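Local coordinates for protein ADP-dependent L-serine kinase SerK (Thermococcus kodakarensis KOD1, PDB 5X0E) that uses ADP to phosphorylate free L-serine, yielding O-phospho-L-serine and AMP in the first step of cysteine biosynthesis from serine, at residues His29-Gln34 with Tyr218-Thr223; Val97-Trp102 with Pro203-Val208. The protein carries 1 engineered substitution. All coordinates share one frame; numbering follows the deposited sequence.

How the interactions relate
Interaction 1 (29-34 with 218-223) is the more central contact, its centre about 5 Å from that of the chain and eight of its ten touching residues buried; interaction 2 (97-102 with 203-208) is partly buried, about 12 Å from the chain centre. The first joins two loops through backbone bonds, a histidine-threonine pair and a bound water, whereas the second sets a strand against the start of a helix through aliphatic packing and one lysine-to-carbonyl bond. They meet where Thr222 O lies 2.6 Å from Thr101 OG1, probably hydrogen-bonded. Both reach phosphoserine: interaction 1 at its amino and phosphate groups, interaction 2 at its carboxylate.

Interaction 1: residues His29-Gln34 with Tyr218-Thr223; sequences HAQLVQ and YSPKTT. Engineered in segment 29-34: Ala30 (natural residue Glu). With SEP (phosphoserine), chain C.
Ala30 and Tyr218 form a single beta bridge between two loops. Tyr218 N donates to His29 O at 2.7 Å, nearly straight (174°), and Gln31 N returns a bond to Tyr218 O at 2.9 Å. A type II turn from Ser219 to Thr222 follows, and Thr222 OG1 donates to Ser219 O across it (2.6 Å). Pro220 packs its CB against Val33 CG2 at 3.7 Å, while its CG meets Gln31 CB. The His29 ring, swung between backbone N and carbonyl carbon (chi1 76°), brings NE2 to Thr223 OG1 at 2.7 Å, with the hydroxyl in the ring plane. Thr223 OG1 also accepts from SEP N at 2.7 Å, making His29 a second-shell residue here. With an alanine in its place, the Thr223 hydroxyl would probably lose its ring partner and could turn from the ligand amine. Lys221 NZ reaches SEP O1P at 2.9 Å and forms salt bridges with Glu4 and Glu36. One water links Gln31 O, Lys221 N and SEP O2P. Ala30, engineered from Glu, occupies the inferred active-site position. The chemistry is consistent with the loop pairing helping to position Lys221 and Thr223 to hold two groups of the product, its phosphate and its amine.

Interaction 2: residues Val97-Trp102 with Pro203-Val208; sequences VKVYTW and PTKEEV. With SEP (phosphoserine), chain C.
The Val99 and Lys205 side chains run alongside one another, pointing opposite ways, with Val99 CG1 3.8 Å from Lys205 CG. Val99 CG1 is also 3.5 Å from Pro203 O, so one branch of the valine spans the last loop residues and the first helical turn. It gets there because CG1 sits between the backbone N and the carbonyl carbon (chi1 71°). The lysine chain then bends about its CG-CD bond and runs past Val97, crossing it at a slant, with CD near Val97 CG1. Lys205 NZ donates to Val97 O at 2.8 Å, only 17° out of the carbonyl plane. A second carbonyl, that of Tyr92, also accepts from this ammonium group, which thus ties two points of the chain to the helix start. At the other end of the contact Pro203 CD lies 3.9 Å from Tyr100 O, a packing contact.

The next shell fixes the backbone that carries Lys205. Thr204 is the N-cap of helix 205-213: its OG1 accepts from Glu207 N at 3.2 Å, and Glu207 OE1 accepts from Thr204 N at 3.0 Å, approached from above the carboxylate plane. On the strand side, Lys98 and Tyr100 are hydrogen-bonded through their backbones to Val226 and Arg224, and Thr101 O accepts from Arg224 NE.

Farther along the segment, Trp102 NE1 donates to the phosphoserine carboxylate atom SEP O at 3.1 Å (166° at the hydrogen), with that carboxylate at the edge of the indole. The reciprocal Thr204-Glu207 bonds define a capping box, here starting a helix whose first turn packs against strand 98-107 of an antiparallel sheet, the strand that carries the phosphoserine-binding Trp102 just after its 98-100 part.

Interaction 1: residues His29-Gln34 with Tyr218-Thr223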
loop_
_atom_site.group_PDB
_atom_site.type_symbol
_atom_site.label_atom_id
_atom_site.label_comp_id
_atom_site.label_asym_id
_atom_site.label_seq_id
_atom_site.Cartn_x
_atom_site.Cartn_y
_atom_site.Cartn_z
ATOM N N HIS A 29 -7.762 -6.600 -2.191
ATOM C CA HIS A 29 -6.826 -6.942 -3.265
ATOM C C HIS A 29 -5.334 -6.982 -2.898
ATOM O O HIS A 29 -4.510 -7.267 -3.759
ATOM C CB HIS A 29 -7.099 -6.039 -4.483
ATOM C CG HIS A 29 -6.594 -4.633 -4.366
ATOM N ND1 HIS A 29 -7.407 -3.586 -3.994
ATOM C CD2 HIS A 29 -5.386 -4.086 -4.653
ATOM C CE1 HIS A 29 -6.716 -2.459 -4.025
ATOM N NE2 HIS A 29 -5.484 -2.736 -4.412
ATOM N N ALA A 30 -4.995 -6.763 -1.627
ATOM C CA ALA A 30 -3.595 -6.626 -1.196
ATOM C C ALA A 30 -3.383 -7.149 0.217
ATOM O O ALA A 30 -4.316 -7.198 1.032
ATOM C CB ALA A 30 -3.146 -5.170 -1.283
ATOM N N GLN A 31 -2.141 -7.527 0.490
ATOM C CA GLN A 31 -1.676 -7.865 1.829
ATOM C C GLN A 31 -1.481 -6.631 2.725
ATOM O O GLN A 31 -1.578 -5.487 2.262
ATOM C CB GLN A 31 -0.360 -8.627 1.716
ATOM C CG GLN A 31 -0.523 -10.029 1.155
ATOM C CD GLN A 31 0.798 -10.689 0.871
ATOM O OE1 GLN A 31 1.750 -10.045 0.441
ATOM N NE2 GLN A 31 0.864 -11.986 1.102
ATOM N N LEU A 32 -1.170 -6.888 3.999
ATOM C CA LEU A 32 -0.981 -5.851 5.033
ATOM C C LEU A 32 0.466 -5.668 5.467
ATOM O O LEU A 32 1.260 -6.589 5.371
ATOM C CB LEU A 32 -1.804 -6.217 6.283
ATOM C CG LEU A 32 -3.276 -6.584 6.041
ATOM C CD1 LEU A 32 -3.993 -6.806 7.366
ATOM C CD2 LEU A 32 -3.983 -5.522 5.211
ATOM N N VAL A 33 0.795 -4.436 5.860
ATOM C CA VAL A 33 1.973 -4.051 6.637
ATOM C C VAL A 33 1.587 -3.951 8.122
ATOM O O VAL A 33 0.688 -3.175 8.492
ATOM C CB VAL A 33 2.515 -2.675 6.153
ATOM C CG1 VAL A 33 3.823 -2.313 6.851
ATOM C CG2 VAL A 33 2.686 -2.663 4.634
ATOM N N GLN A 34 2.284 -4.713 8.970
ATOM C CA GLN A 34 1.966 -4.784 10.405
ATOM C C GLN A 34 1.966 -3.431 11.108
ATOM O O GLN A 34 1.039 -3.152 11.878
ATOM C CB GLN A 34 2.894 -5.754 11.139
ATOM C CG GLN A 34 2.583 -7.208 10.816
ATOM C CD GLN A 34 3.484 -8.203 11.561
ATOM O OE1 GLN A 34 3.352 -8.377 12.786
ATOM N NE2 GLN A 34 4.395 -8.879 10.817
ATOM N N TYR A 218 -2.394 -8.982 -4.035
ATOM C CA TYR A 218 -1.098 -8.435 -4.353
ATOM C C TYR A 218 -0.299 -8.319 -3.060
ATOM O O TYR A 218 -0.848 -8.468 -1.953
ATOM C CB TYR A 218 -1.243 -7.040 -4.945
ATOM C CG TYR A 218 -1.679 -6.934 -6.381
ATOM C CD1 TYR A 218 -0.811 -7.246 -7.427
ATOM C CD2 TYR A 218 -2.928 -6.412 -6.702
ATOM C CE1 TYR A 218 -1.194 -7.089 -8.753
ATOM C CE2 TYR A 218 -3.319 -6.243 -8.015
ATOM C CZ TYR A 218 -2.452 -6.577 -9.044
ATOM O OH TYR A 218 -2.861 -6.387 -10.338
ATOM N N SER A 219 0.992 -8.022 -3.206
ATOM C CA SER A 219 1.809 -7.604 -2.076
ATOM C C SER A 219 1.295 -6.250 -1.555
ATOM O O SER A 219 0.539 -5.557 -2.265
ATOM C CB SER A 219 3.297 -7.539 -2.442
ATOM O OG SER A 219 3.591 -6.413 -3.230
ATOM N N PRO A 220 1.675 -5.879 -0.318
ATOM C CA PRO A 220 1.082 -4.668 0.260
ATOM C C PRO A 220 1.370 -3.396 -0.538
ATOM O O PRO A 220 2.428 -3.269 -1.170
ATOM C CB PRO A 220 1.697 -4.597 1.667
ATOM C CG PRO A 220 2.151 -5.988 1.962
ATOM C CD PRO A 220 2.569 -6.555 0.633
ATOM N N LYS A 221 0.403 -2.482 -0.521
ATOM C CA LYS A 221 0.536 -1.147 -1.109
ATOM C C LYS A 221 0.818 -1.154 -2.604
ATOM O O LYS A 221 1.405 -0.206 -3.125
ATOM C CB LYS A 221 1.614 -0.329 -0.375
ATOM C CG LYS A 221 1.435 -0.224 1.127
ATOM C CD LYS A 221 0.159 0.516 1.473
ATOM C CE LYS A 221 0.064 0.822 2.958
ATOM N NZ LYS A 221 -1.136 1.655 3.281
ATOM N N THR A 222 0.359 -2.188 -3.297
ATOM C CA THR A 222 0.640 -2.356 -4.726
ATOM C C THR A 222 -0.061 -1.289 -5.569
ATOM O O THR A 222 0.510 -0.816 -6.551
ATOM C CB THR A 222 0.278 -3.775 -5.218
ATOM O OG1 THR A 222 1.186 -4.730 -4.651
ATOM C CG2 THR A 222 0.328 -3.869 -6.751
ATOM N N THR A 223 -1.275 -0.912 -5.181
ATOM C CA THR A 223 -2.010 0.145 -5.856
ATOM C C THR A 223 -1.975 1.449 -5.058
ATOM O O THR A 223 -2.113 1.438 -3.840
ATOM C CB THR A 223 -3.494 -0.223 -6.038
ATOM O OG1 THR A 223 -4.093 -0.457 -4.762
ATOM C CG2 THR A 223 -3.676 -1.471 -6.951
HETATM N N SEP C . -4.742 0.516 -2.320
HETATM C CA SEP C . -4.248 1.649 -1.486
HETATM C CB SEP C . -2.906 1.303 -0.853
HETATM O OG SEP C . -3.082 0.166 -0.013
HETATM C C SEP C . -4.197 2.902 -2.309
HETATM O O SEP C . -3.499 3.865 -1.970
HETATM O OXT SEP C . -4.870 2.990 -3.344
HETATM P P SEP C . -3.831 0.296 1.415
HETATM O O1P SEP C . -3.651 1.746 1.796
HETATM O O2P SEP C . -3.087 -0.737 2.239
HETATM O O3P SEP C . -5.251 -0.111 1.114
HETATM O O HOH W 1 -1.874 -2.774 0.942
#

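Interaction 2: residues Val97-Trp102 with Pro203-Val208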
loop_
_atom_site.group_PDB
_atom_site.type_symbol
_atom_site.label_atom_id
_atom_site.label_comp_id
_atom_site.label_asym_id
_atom_site.label_seq_id
_atom_site.Cartn_x
_atom_site.Cartn_y
_atom_site.Cartn_z
ATOM N N VAL A 97 -10.752 7.627 -11.823
ATOM C CA VAL A 97 -9.957 6.777 -10.949
ATOM C C VAL A 97 -8.663 6.442 -11.701
ATOM O O VAL A 97 -8.701 5.772 -12.721
ATOM C CB VAL A 97 -10.715 5.510 -10.520
ATOM C CG1 VAL A 97 -9.865 4.689 -9.552
ATOM C CG2 VAL A 97 -12.048 5.893 -9.875
ATOM N N LYS A 98 -7.543 6.972 -11.218
ATOM C CA LYS A 98 -6.224 6.657 -11.765
ATOM C C LYS A 98 -5.475 5.779 -10.760
ATOM O O LYS A 98 -5.725 5.846 -9.546
ATOM C CB LYS A 98 -5.439 7.942 -12.057
ATOM C CG LYS A 98 -5.957 8.774 -13.233
ATOM C CD LYS A 98 -5.648 8.112 -14.569
ATOM C CE LYS A 98 -5.885 9.046 -15.754
ATOM N NZ LYS A 98 -7.314 9.121 -16.150
ATOM N N VAL A 99 -4.581 4.938 -11.265
ATOM C CA VAL A 99 -3.811 4.048 -10.399
ATOM C C VAL A 99 -2.305 4.116 -10.705
ATOM O O VAL A 99 -1.888 4.086 -11.859
ATOM C CB VAL A 99 -4.349 2.607 -10.431
ATOM C CG1 VAL A 99 -4.062 1.921 -11.763
ATOM C CG2 VAL A 99 -3.803 1.798 -9.255
ATOM N N TYR A 100 -1.525 4.289 -9.646
ATOM C CA TYR A 100 -0.063 4.218 -9.698
ATOM C C TYR A 100 0.308 3.179 -8.631
ATOM O O TYR A 100 -0.485 2.277 -8.385
ATOM C CB TYR A 100 0.534 5.606 -9.450
ATOM C CG TYR A 100 0.034 6.603 -10.465
ATOM C CD1 TYR A 100 0.693 6.791 -11.676
ATOM C CD2 TYR A 100 -1.139 7.313 -10.233
ATOM C CE1 TYR A 100 0.213 7.692 -12.620
ATOM C CE2 TYR A 100 -1.633 8.213 -11.168
ATOM C CZ TYR A 100 -0.963 8.400 -12.357
ATOM O OH TYR A 100 -1.479 9.304 -13.263
ATOM N N THR A 101 1.461 3.315 -7.977
ATOM C CA THR A 101 1.888 2.365 -6.956
ATOM C C THR A 101 2.551 3.097 -5.783
ATOM O O THR A 101 2.678 4.325 -5.789
ATOM C CB THR A 101 2.802 1.285 -7.587
ATOM O OG1 THR A 101 2.948 0.179 -6.691
ATOM C CG2 THR A 101 4.188 1.836 -7.937
ATOM N N TRP A 102 2.886 2.328 -4.752
ATOM C CA TRP A 102 3.687 2.798 -3.624
ATOM C C TRP A 102 4.982 2.021 -3.658
ATOM O O TRP A 102 4.959 0.788 -3.845
ATOM C CB TRP A 102 3.001 2.516 -2.285
ATOM C CG TRP A 102 1.726 3.258 -2.059
ATOM C CD1 TRP A 102 0.464 2.822 -2.326
ATOM C CD2 TRP A 102 1.586 4.571 -1.504
ATOM N NE1 TRP A 102 -0.446 3.779 -1.986
ATOM C CE2 TRP A 102 0.207 4.861 -1.465
ATOM C CE3 TRP A 102 2.492 5.525 -1.025
ATOM C CZ2 TRP A 102 -0.298 6.079 -0.979
ATOM C CZ3 TRP A 102 1.986 6.742 -0.522
ATOM C CH2 TRP A 102 0.603 7.002 -0.519
ATOM N N PRO A 203 0.379 -1.617 -11.255
ATOM C CA PRO A 203 -0.582 -2.459 -11.955
ATOM C C PRO A 203 -1.535 -1.569 -12.765
ATOM O O PRO A 203 -1.536 -0.343 -12.579
ATOM C CB PRO A 203 -1.331 -3.142 -10.811
ATOM C CG PRO A 203 -1.333 -2.125 -9.722
ATOM C CD PRO A 203 -0.055 -1.335 -9.868
ATOM N N THR A 204 -2.309 -2.172 -13.661
ATOM C CA THR A 204 -3.442 -1.474 -14.296
ATOM C C THR A 204 -4.744 -1.823 -13.549
ATOM O O THR A 204 -4.820 -2.846 -12.850
ATOM C CB THR A 204 -3.609 -1.889 -15.773
ATOM O OG1 THR A 204 -4.005 -3.264 -15.826
ATOM C CG2 THR A 204 -2.309 -1.698 -16.550
ATOM N N LYS A 205 -5.770 -0.987 -13.711
ATOM C CA LYS A 205 -7.086 -1.252 -13.099
ATOM C C LYS A 205 -7.697 -2.590 -13.563
ATOM O O LYS A 205 -8.290 -3.325 -12.761
ATOM C CB LYS A 205 -8.056 -0.092 -13.353
ATOM C CG LYS A 205 -7.678 1.193 -12.625
ATOM C CD LYS A 205 -8.809 2.204 -12.587
ATOM C CE LYS A 205 -9.145 2.737 -13.968
ATOM N NZ LYS A 205 -10.180 3.804 -13.979
ATOM N N GLU A 206 -7.536 -2.904 -14.849
ATOM C CA GLU A 206 -7.976 -4.198 -15.409
ATOM C C GLU A 206 -7.334 -5.370 -14.662
ATOM O O GLU A 206 -8.020 -6.283 -14.228
ATOM C CB GLU A 206 -7.626 -4.297 -16.898
ATOM C CG GLU A 206 -8.380 -3.327 -17.806
ATOM N N GLU A 207 -6.017 -5.312 -14.493
ATOM C CA GLU A 207 -5.270 -6.331 -13.739
ATOM C C GLU A 207 -5.741 -6.482 -12.280
ATOM O O GLU A 207 -5.844 -7.595 -11.770
ATOM C CB GLU A 207 -3.768 -6.015 -13.781
ATOM C CG GLU A 207 -3.143 -6.239 -15.162
ATOM C CD GLU A 207 -1.770 -5.590 -15.350
ATOM O OE1 GLU A 207 -1.266 -4.847 -14.467
ATOM O OE2 GLU A 207 -1.193 -5.816 -16.425
ATOM N N VAL A 208 -6.032 -5.366 -11.614
ATOM C CA VAL A 208 -6.501 -5.410 -10.215
ATOM C C VAL A 208 -7.807 -6.197 -10.111
ATOM O O VAL A 208 -7.905 -7.133 -9.322
ATOM C CB VAL A 208 -6.702 -3.998 -9.608
ATOM C CG1 VAL A 208 -7.415 -4.071 -8.254
ATOM C CG2 VAL A 208 -5.369 -3.264 -9.463
HETATM N N SEP C . -4.742 0.516 -2.320
HETATM C CA SEP C . -4.248 1.649 -1.486
HETATM C CB SEP C . -2.906 1.303 -0.853
HETATM O OG SEP C . -3.082 0.166 -0.013
HETATM C C SEP C . -4.197 2.902 -2.309
HETATM O O SEP C . -3.499 3.865 -1.970
HETATM O OXT SEP C . -4.870 2.990 -3.344
HETATM P P SEP C . -3.831 0.296 1.415
HETATM O O1P SEP C . -3.651 1.746 1.796
HETATM O O2P SEP C . -3.087 -0.737 2.239
HETATM O O3P SEP C . -5.251 -0.111 1.114
#